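PDB 5B1U: metallo-beta-lactamase from Serratia marcescens, which hydrolyses the beta-lactam ring of antibiotics with a pair of zinc ions, and is held here with a ligand consistent with an opened carbapenem in its active site. Local coordinates for residues A[27-32]-A[210-215]; A[72-77]-A[115-120]; A[109-114]-A[149-154]. All coordinates share one frame; numbering follows the deposited sequence.

Overall arrangement
The three contacts lie in the alpha-beta/beta-alpha sandwich of the metallo-beta-lactamase fold, and all of them reach the dinuclear zinc centre. Contact 1 ties strand 29-31 of the seven-stranded sheet to strand 210-213 of the five-stranded one; its loop encloses the other two along the chain. The segments of contacts 2 and 3 alternate, 72-77, 109-114, 115-120 and 149-154, and their centres are about 10 Å apart, against 19 and 22 Å from contact 1. His72, His74 and His150 hold one zinc, Asp76, His77 and His215 the other, so residues distant in sequence meet round one ligand and one bridging water.

Contact 1: residues A[27-32]-A[210-215]; sequences SAVLLS and IAIAAH. With ZN (zinc ion), chain C; HIW ((2R,4S)-2-[(1S,2R)-1-carboxy-2-hydroxypropyl]-4-[(2-{[(Z)-iminomethyl]amino}ethyl)sulfanyl]-3,4-dihydro-2H-pyrrole-5-ca rboxylic acid), chain V.
Ser27 OG donates to the carbonyl O of Ala213 at 2.7 Å, the shortest polar bond between 27-32 and 210-215. The two segments belong to the two facing sheets of the metallo-beta-lactamase sandwich: 29-31 is a strand of the seven-stranded sheet, and 210-213 is an outermost strand of the five-stranded one. Ser27 makes a second bond with its backbone N, which gives its hydrogen to Ala214 O at 2.9 Å and nearly straight, 167° at the hydrogen. One residue therefore satisfies two successive carbonyls just where strand 210-213 ends and the chain turns to the metal. The side chain can share in this because OG stands beside its own backbone N (chi1 -62°), so hydroxyl and amide reach the same bend together.

Deeper between the sheets the contact is apolar. Val29 CG2 meets Ile212 CD1 at 4.0 Å, the two branched side chains lying at a slant to each other, while Ile212 CG2 turns to the Ser27 side chain. Phe172 and Trp159, from strands 166-173 and 155-163, extend this core around Val29.

Past the bend His215 leaves the interface and reaches the active site, where Asp76 and His77 complete the protein ligands of its zinc. The bound HIW, consistent with a ring-opened carbapenem product, chelates this ion through O32 and N4. Its C22 lies over the centre of the imidazole face of His215, 3.9 Å above the plane, and NE2 of His215 binds the zinc at 2.1 Å.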
# COMPACT_ATOMS: atom_id res chain seq x y z
N SER A 27 -5.01 -4.94 -1.19
CA SER A 27 -5.36 -3.73 -1.91
C SER A 27 -4.38 -3.41 -3.01
O SER A 27 -3.16 -3.58 -2.87
CB SER A 27 -5.43 -2.53 -0.97
OG SER A 27 -6.42 -2.73 -0.00
N ALA A 28 -4.93 -2.95 -4.13
CA ALA A 28 -4.15 -2.22 -5.10
C ALA A 28 -5.05 -1.16 -5.68
O ALA A 28 -6.28 -1.34 -5.75
CB ALA A 28 -3.67 -3.12 -6.23
N VAL A 29 -4.49 0.00 -5.97
CA VAL A 29 -5.30 1.16 -6.40
C VAL A 29 -4.78 1.71 -7.69
O VAL A 29 -3.56 1.80 -7.89
CB VAL A 29 -5.35 2.26 -5.31
CG1 VAL A 29 -5.73 3.63 -5.90
CG2 VAL A 29 -6.29 1.81 -4.20
N LEU A 30 -5.68 2.01 -8.62
CA LEU A 30 -5.30 2.74 -9.83
C LEU A 30 -5.78 4.15 -9.65
O LEU A 30 -6.99 4.39 -9.45
CB LEU A 30 -5.93 2.13 -11.07
CG LEU A 30 -5.46 2.68 -12.40
CD1 LEU A 30 -4.09 2.13 -12.73
CD2 LEU A 30 -6.46 2.37 -13.49
N LEU A 31 -4.88 5.10 -9.87
CA LEU A 31 -5.24 6.50 -9.88
C LEU A 31 -5.12 6.94 -11.35
O LEU A 31 -4.03 6.92 -11.94
CB LEU A 31 -4.30 7.29 -8.96
CG LEU A 31 -4.49 8.78 -8.84
CD1 LEU A 31 -5.83 9.09 -8.20
CD2 LEU A 31 -3.29 9.38 -8.11
N SER A 32 -6.25 7.31 -11.94
CA SER A 32 -6.32 7.46 -13.37
C SER A 32 -6.29 8.89 -13.85
O SER A 32 -6.75 9.82 -13.16
CB SER A 32 -7.54 6.75 -13.93
OG SER A 32 -8.74 7.29 -13.39
N ILE A 210 -10.28 9.43 3.09
CA ILE A 210 -10.49 8.05 2.64
C ILE A 210 -9.19 7.30 2.82
O ILE A 210 -8.18 7.64 2.20
CB ILE A 210 -10.92 8.00 1.16
CG1 ILE A 210 -12.26 8.72 0.94
CG2 ILE A 210 -10.96 6.54 0.70
CD1 ILE A 210 -12.63 8.97 -0.52
N ALA A 211 -9.19 6.30 3.68
CA ALA A 211 -8.03 5.46 3.83
C ALA A 211 -8.24 4.09 3.21
O ALA A 211 -9.30 3.45 3.39
CB ALA A 211 -7.66 5.31 5.29
N ILE A 212 -7.27 3.66 2.42
CA ILE A 212 -7.25 2.35 1.82
C ILE A 212 -6.03 1.65 2.38
O ILE A 212 -4.91 2.04 2.12
CB ILE A 212 -7.18 2.39 0.28
CG1 ILE A 212 -8.43 3.13 -0.26
CG2 ILE A 212 -7.04 0.99 -0.26
CD1 ILE A 212 -8.15 4.04 -1.42
N ALA A 213 -6.25 0.66 3.26
CA ALA A 213 -5.15 -0.02 3.95
C ALA A 213 -4.60 -1.13 3.03
O ALA A 213 -5.37 -1.78 2.32
CB ALA A 213 -5.64 -0.61 5.27
N ALA A 214 -3.30 -1.36 3.05
CA ALA A 214 -2.67 -2.41 2.23
C ALA A 214 -3.36 -3.76 2.35
O ALA A 214 -3.63 -4.45 1.36
CB ALA A 214 -1.18 -2.48 2.55
N HIS A 215 -3.69 -4.13 3.59
CA HIS A 215 -4.66 -5.19 3.87
C HIS A 215 -6.02 -4.55 4.07
O HIS A 215 -6.24 -3.81 5.02
CB HIS A 215 -4.28 -5.99 5.14
CG HIS A 215 -3.08 -6.87 4.95
ND1 HIS A 215 -3.18 -8.13 4.42
CD2 HIS A 215 -1.77 -6.60 5.05
CE1 HIS A 215 -1.97 -8.62 4.25
NE2 HIS A 215 -1.09 -7.70 4.61
ZN ZN C . 1.01 -7.83 4.35
O31 HIW V . 0.59 -6.16 8.07
C31 HIW V . 0.96 -6.87 7.12
O32 HIW V . 1.21 -6.31 5.95
C3 HIW V . 0.96 -8.31 7.29
N4 HIW V . 1.11 -9.12 6.33
C2 HIW V . 0.87 -8.96 8.64
C1 HIW V . 1.21 -10.41 8.27
C5 HIW V . 1.04 -10.52 6.73
C6 HIW V . 2.07 -11.34 5.96
C7 HIW V . 1.81 -12.81 6.21
O71 HIW V . 2.59 -13.63 5.77
O72 HIW V . 0.68 -13.23 6.72
C61 HIW V . 3.52 -11.05 6.32
O62 HIW V . 3.75 -9.66 6.61
C62 HIW V . 4.45 -11.43 5.17
S21 HIW V . -0.72 -8.63 9.44
C22 HIW V . -1.97 -9.08 8.25
C23 HIW V . -3.34 -8.43 8.48
N24 HIW V . -3.29 -7.04 8.92
C25 HIW V . -3.41 -6.71 10.21
N26 HIW V . -3.39 -5.49 10.51
O HOH W 1 3.04 -8.12 4.43

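Contact 2: residues A[72-77]-A[115-120]; sequences HSHEDH and GSLSNF. With ZN (zinc ion), chain B; ZN (zinc ion), chain C; HIW ((2R,4S)-2-[(1S,2R)-1-carboxy-2-hydroxypropyl]-4-[(2-{[(Z)-iminomethyl]amino}ethyl)sulfanyl]-3,4-dihydro-2H-pyrrole-5-ca rboxylic acid), chain V.
The loop 115-120, without regular structure, runs past the start of helix 75-78, coming nearest where Glu75 and Phe120 have their CA atoms 5.4 Å apart. Segment 72-77 carries the HxHxDH zinc motif of the superfamily, and His74 takes the N-cap position. Leu117 lays CD2 over one face of the His74 imidazole, 4.0 Å from the ring centroid, a CH-pi contact; the same methyl touches C62 of HIW. That ring is fixed at both nitrogens, ND1 on zinc and NE2 bonded to Asp111. Phe120 brings its CE1 edge to Ser73 O at 3.5 Å, while His74 O lies over a face of its ring.

No direct hydrogen bond joins the segments; three waters do the bridging. One accepts from Glu75 N and donates to Ser118 O. A second donates to Glu75 OE2 at 2.6 Å and accepts from Ser118 N, and a third donates to both Glu75 OE1 and Asn119 O.

The loop itself leads from helix 99-104 to strand 126-129, and Thr101 and Leu102 of that helix touch Ser73, so Ser73 of the zinc motif meets helix 99-104 as well as the loop that follows it.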
# COMPACT_ATOMS: atom_id res chain seq x y z
N HIS A 72 5.36 -1.60 0.60
CA HIS A 72 6.53 -2.28 1.10
C HIS A 72 6.75 -3.62 0.42
O HIS A 72 5.86 -4.19 -0.22
CB HIS A 72 6.50 -2.43 2.63
CG HIS A 72 5.56 -3.47 3.13
ND1 HIS A 72 4.25 -3.19 3.47
CD2 HIS A 72 5.72 -4.79 3.35
CE1 HIS A 72 3.66 -4.29 3.88
NE2 HIS A 72 4.51 -5.28 3.79
N SER A 73 7.94 -4.14 0.65
CA SER A 73 8.53 -5.21 -0.17
C SER A 73 8.38 -6.62 0.43
O SER A 73 9.36 -7.24 0.79
CB SER A 73 10.00 -4.87 -0.41
OG SER A 73 10.65 -4.55 0.82
N HIS A 74 7.13 -7.05 0.63
CA HIS A 74 6.81 -8.45 0.95
C HIS A 74 5.97 -9.07 -0.15
O HIS A 74 5.30 -8.37 -0.92
CB HIS A 74 6.06 -8.55 2.27
CG HIS A 74 6.90 -8.24 3.45
ND1 HIS A 74 6.36 -7.78 4.62
CD2 HIS A 74 8.24 -8.28 3.63
CE1 HIS A 74 7.32 -7.61 5.51
NE2 HIS A 74 8.48 -7.91 4.93
N GLU A 75 5.97 -10.41 -0.22
CA GLU A 75 5.32 -11.11 -1.32
C GLU A 75 3.86 -10.72 -1.50
O GLU A 75 3.33 -10.78 -2.62
CB GLU A 75 5.44 -12.63 -1.17
CG GLU A 75 4.66 -13.20 0.03
CD GLU A 75 4.68 -14.73 0.17
OE1 GLU A 75 4.59 -15.44 -0.85
OE2 GLU A 75 4.69 -15.20 1.33
N ASP A 76 3.15 -10.43 -0.41
CA ASP A 76 1.73 -10.24 -0.50
C ASP A 76 1.34 -8.90 -1.15
O ASP A 76 0.27 -8.80 -1.75
CB ASP A 76 1.03 -10.49 0.85
CG ASP A 76 1.59 -9.72 2.01
OD1 ASP A 76 2.80 -9.44 2.07
OD2 ASP A 76 0.80 -9.45 2.93
N HIS A 77 2.22 -7.90 -1.05
CA HIS A 77 1.96 -6.55 -1.60
C HIS A 77 2.73 -6.29 -2.88
O HIS A 77 2.28 -5.55 -3.77
CB HIS A 77 2.30 -5.49 -0.57
CG HIS A 77 1.60 -5.70 0.73
ND1 HIS A 77 0.24 -5.48 0.89
CD2 HIS A 77 2.03 -6.33 1.86
CE1 HIS A 77 -0.10 -5.88 2.11
NE2 HIS A 77 0.94 -6.44 2.69
N GLY A 115 13.79 -14.96 7.96
CA GLY A 115 13.71 -16.36 8.38
C GLY A 115 12.37 -17.02 8.14
O GLY A 115 12.27 -18.26 8.03
N SER A 116 11.34 -16.21 7.96
CA SER A 116 9.99 -16.70 7.80
C SER A 116 9.29 -16.15 6.53
O SER A 116 8.16 -16.54 6.24
CB SER A 116 9.18 -16.41 9.06
OG SER A 116 8.81 -15.03 9.14
N LEU A 117 9.97 -15.35 5.73
CA LEU A 117 9.35 -14.73 4.57
C LEU A 117 9.57 -15.58 3.34
O LEU A 117 10.59 -16.26 3.24
CB LEU A 117 9.92 -13.36 4.28
CG LEU A 117 9.62 -12.34 5.38
CD1 LEU A 117 10.60 -11.17 5.32
CD2 LEU A 117 8.19 -11.85 5.23
N SER A 118 8.64 -15.52 2.40
CA SER A 118 8.84 -16.17 1.12
C SER A 118 9.33 -15.14 0.11
O SER A 118 8.81 -14.01 0.06
CB SER A 118 7.52 -16.75 0.63
OG SER A 118 7.08 -17.76 1.51
N ASN A 119 10.26 -15.54 -0.74
CA ASN A 119 10.75 -14.68 -1.76
C ASN A 119 9.68 -14.46 -2.81
O ASN A 119 8.73 -15.23 -2.92
CB ASN A 119 11.99 -15.27 -2.45
CG ASN A 119 13.18 -15.44 -1.51
OD1 ASN A 119 13.25 -14.89 -0.42
ND2 ASN A 119 14.09 -16.28 -1.93
N PHE A 120 9.89 -13.46 -3.66
CA PHE A 120 8.94 -13.12 -4.71
C PHE A 120 9.75 -12.61 -5.93
O PHE A 120 10.96 -12.46 -5.85
CB PHE A 120 7.91 -12.10 -4.21
CG PHE A 120 8.51 -10.80 -3.74
CD1 PHE A 120 8.88 -10.65 -2.41
CD2 PHE A 120 8.67 -9.72 -4.59
CE1 PHE A 120 9.36 -9.44 -1.94
CE2 PHE A 120 9.20 -8.52 -4.15
CZ PHE A 120 9.56 -8.40 -2.82
ZN ZN B . 4.45 -7.00 4.93
ZN ZN C . 1.01 -7.83 4.35
O31 HIW V . 0.59 -6.16 8.07
C31 HIW V . 0.96 -6.87 7.12
O32 HIW V . 1.21 -6.31 5.95
C3 HIW V . 0.96 -8.31 7.29
N4 HIW V . 1.11 -9.12 6.33
C2 HIW V . 0.87 -8.96 8.64
C1 HIW V . 1.21 -10.41 8.27
C5 HIW V . 1.04 -10.52 6.73
C6 HIW V . 2.07 -11.34 5.96
C7 HIW V . 1.81 -12.81 6.21
O71 HIW V . 2.59 -13.63 5.77
O72 HIW V . 0.68 -13.23 6.72
C61 HIW V . 3.52 -11.05 6.32
O62 HIW V . 3.75 -9.66 6.61
C62 HIW V . 4.45 -11.43 5.17
S21 HIW V . -0.72 -8.63 9.44
C22 HIW V . -1.97 -9.08 8.25
C23 HIW V . -3.34 -8.43 8.48
N24 HIW V . -3.29 -7.04 8.92
C25 HIW V . -3.41 -6.71 10.21
N26 HIW V . -3.39 -5.49 10.51
O HOH W 2 7.61 -12.00 1.49
O HOH W 3 6.18 -13.85 3.04
O HOH W 4 6.20 -16.12 -2.82
O HOH W 1 3.04 -8.12 4.43

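Contact 3: residues A[109-114]-A[149-154]; sequences KSDPQF and GHTEGG. With ZN (zinc ion), chain B; NA (sodium ion), chain E; HIW ((2R,4S)-2-[(1S,2R)-1-carboxy-2-hydroxypropyl]-4-[(2-{[(Z)-iminomethyl]amino}ethyl)sulfanyl]-3,4-dihydro-2H-pyrrole-5-ca rboxylic acid), chain V.
At the zinc site of the metallo-beta-lactamase fold, two loops come together: segment 109-114 follows helix 99-104, while segment 149-154 joins strands 140-146 and 155-163 and supplies the zinc ligand His150. No direct hydrogen bond joins them; one water bridges their polar groups. This water donates to Asp111 OD1 and to His150 O, both at 2.7 Å, and accepts from Gln113 NE2; it lies over the centre of one face of the His150 ring.

Asp111 OD1 also takes the backbone N of Gln113 at 2.8 Å, closing an Asx turn inside the type I turn 111-114. The other oxygen, OD2, which holds His74, would probably make that imidazole a stronger donor to the metal. Asp111 OD2 packs against Thr151 CG2 at 3.9 Å, a methyl pointed there while OG1 turns to Asn98.

With CG anti to the backbone N (chi1 -179°) the His150 ring extends to the metal, where its NE2 binds zinc at 2.1 Å and its ND1 bonds to Thr177 O. Within the type I turn 151-154, Gly153 O is a ligand of a sodium ion. The extended Gln113 side chain passes beside the same ring: Gln113 NE2 comes within 3.7 Å of His150 CE1, and this amide nitrogen donates to HIW O62 at 2.9 Å, almost straight, with 169° at the hydrogen.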
# COMPACT_ATOMS: atom_id res chain seq x y z
N LYS A 109 18.12 -9.31 6.31
CA LYS A 109 18.15 -9.71 7.70
C LYS A 109 17.64 -8.68 8.71
O LYS A 109 17.21 -9.07 9.82
CB LYS A 109 19.54 -10.21 8.06
CG LYS A 109 20.62 -9.16 8.04
CD LYS A 109 21.96 -9.85 8.27
CE LYS A 109 23.12 -8.97 7.91
NZ LYS A 109 23.14 -7.82 8.83
N SER A 110 17.59 -7.41 8.35
CA SER A 110 17.02 -6.41 9.22
C SER A 110 15.51 -6.55 9.38
O SER A 110 14.93 -5.88 10.23
CB SER A 110 17.33 -5.02 8.68
OG SER A 110 17.14 -4.98 7.29
N ASP A 111 14.86 -7.24 8.44
CA ASP A 111 13.39 -7.38 8.50
C ASP A 111 13.02 -8.30 9.68
O ASP A 111 13.58 -9.37 9.83
CB ASP A 111 12.89 -7.94 7.17
CG ASP A 111 11.37 -7.90 7.03
OD1 ASP A 111 10.66 -8.39 7.93
OD2 ASP A 111 10.90 -7.47 5.94
N PRO A 112 12.13 -7.84 10.57
CA PRO A 112 11.73 -8.68 11.70
C PRO A 112 11.25 -10.06 11.32
O PRO A 112 11.36 -10.98 12.11
CB PRO A 112 10.59 -7.88 12.33
CG PRO A 112 10.95 -6.45 12.05
CD PRO A 112 11.51 -6.51 10.65
N GLN A 113 10.70 -10.21 10.12
CA GLN A 113 10.24 -11.53 9.68
C GLN A 113 11.29 -12.34 8.95
O GLN A 113 10.99 -13.44 8.51
CB GLN A 113 8.98 -11.36 8.82
CG GLN A 113 7.81 -10.74 9.56
CD GLN A 113 6.55 -10.73 8.73
OE1 GLN A 113 5.89 -11.76 8.59
NE2 GLN A 113 6.25 -9.60 8.12
N PHE A 114 12.51 -11.81 8.83
CA PHE A 114 13.57 -12.58 8.18
C PHE A 114 13.74 -13.95 8.83
O PHE A 114 13.82 -14.09 10.05
CB PHE A 114 14.89 -11.81 8.25
CG PHE A 114 16.01 -12.48 7.54
CD1 PHE A 114 16.15 -12.34 6.18
CD2 PHE A 114 16.95 -13.20 8.24
CE1 PHE A 114 17.22 -12.92 5.51
CE2 PHE A 114 18.01 -13.79 7.57
CZ PHE A 114 18.14 -13.65 6.21
N GLY A 149 9.05 0.47 9.74
CA GLY A 149 8.82 -0.29 10.94
C GLY A 149 8.51 -1.72 10.65
O GLY A 149 9.22 -2.64 11.06
N HIS A 150 7.48 -1.92 9.84
CA HIS A 150 7.18 -3.24 9.28
C HIS A 150 8.29 -3.61 8.27
O HIS A 150 8.65 -4.79 8.16
CB HIS A 150 5.76 -3.22 8.70
CG HIS A 150 5.31 -4.52 8.11
ND1 HIS A 150 4.71 -5.52 8.86
CD2 HIS A 150 5.18 -4.88 6.82
CE1 HIS A 150 4.33 -6.49 8.04
NE2 HIS A 150 4.68 -6.16 6.81
N THR A 151 8.75 -2.62 7.52
CA THR A 151 9.98 -2.72 6.73
C THR A 151 10.68 -1.36 6.84
O THR A 151 10.04 -0.32 7.11
CB THR A 151 9.73 -3.01 5.23
OG1 THR A 151 9.07 -1.89 4.62
CG2 THR A 151 8.94 -4.30 4.97
N GLU A 152 11.98 -1.34 6.51
CA GLU A 152 12.71 -0.10 6.62
C GLU A 152 12.29 0.93 5.58
O GLU A 152 12.30 2.13 5.84
CB GLU A 152 14.21 -0.35 6.50
CG GLU A 152 15.05 0.81 6.95
CD GLU A 152 16.53 0.47 7.04
OE1 GLU A 152 16.89 -0.74 6.91
OE2 GLU A 152 17.30 1.40 7.37
N GLY A 153 11.91 0.46 4.39
CA GLY A 153 11.57 1.37 3.30
C GLY A 153 10.09 1.57 3.08
O GLY A 153 9.71 2.02 2.00
N GLY A 154 9.27 1.28 4.09
CA GLY A 154 7.81 1.39 3.91
C GLY A 154 7.39 2.81 3.58
O GLY A 154 7.89 3.79 4.19
ZN ZN B . 4.45 -7.00 4.93
NA NA E . 8.25 1.61 -0.46
O31 HIW V . 0.59 -6.16 8.07
C31 HIW V . 0.96 -6.87 7.12
O32 HIW V . 1.21 -6.31 5.95
C3 HIW V . 0.96 -8.31 7.29
N4 HIW V . 1.11 -9.12 6.33
C2 HIW V . 0.87 -8.96 8.64
C1 HIW V . 1.21 -10.41 8.27
C5 HIW V . 1.04 -10.52 6.73
C6 HIW V . 2.07 -11.34 5.96
C7 HIW V . 1.81 -12.81 6.21
O71 HIW V . 2.59 -13.63 5.77
O72 HIW V . 0.68 -13.23 6.72
C61 HIW V . 3.52 -11.05 6.32
O62 HIW V . 3.75 -9.66 6.61
C62 HIW V . 4.45 -11.43 5.17
S21 HIW V . -0.72 -8.63 9.44
C22 HIW V . -1.97 -9.08 8.25
C23 HIW V . -3.34 -8.43 8.48
N24 HIW V . -3.29 -7.04 8.92
C25 HIW V . -3.41 -6.71 10.21
N26 HIW V . -3.39 -5.49 10.51
O HOH W 5 8.20 -7.45 8.64
O HOH W 1 3.04 -8.12 4.43
O HOH W 6 8.75 -1.07 -0.91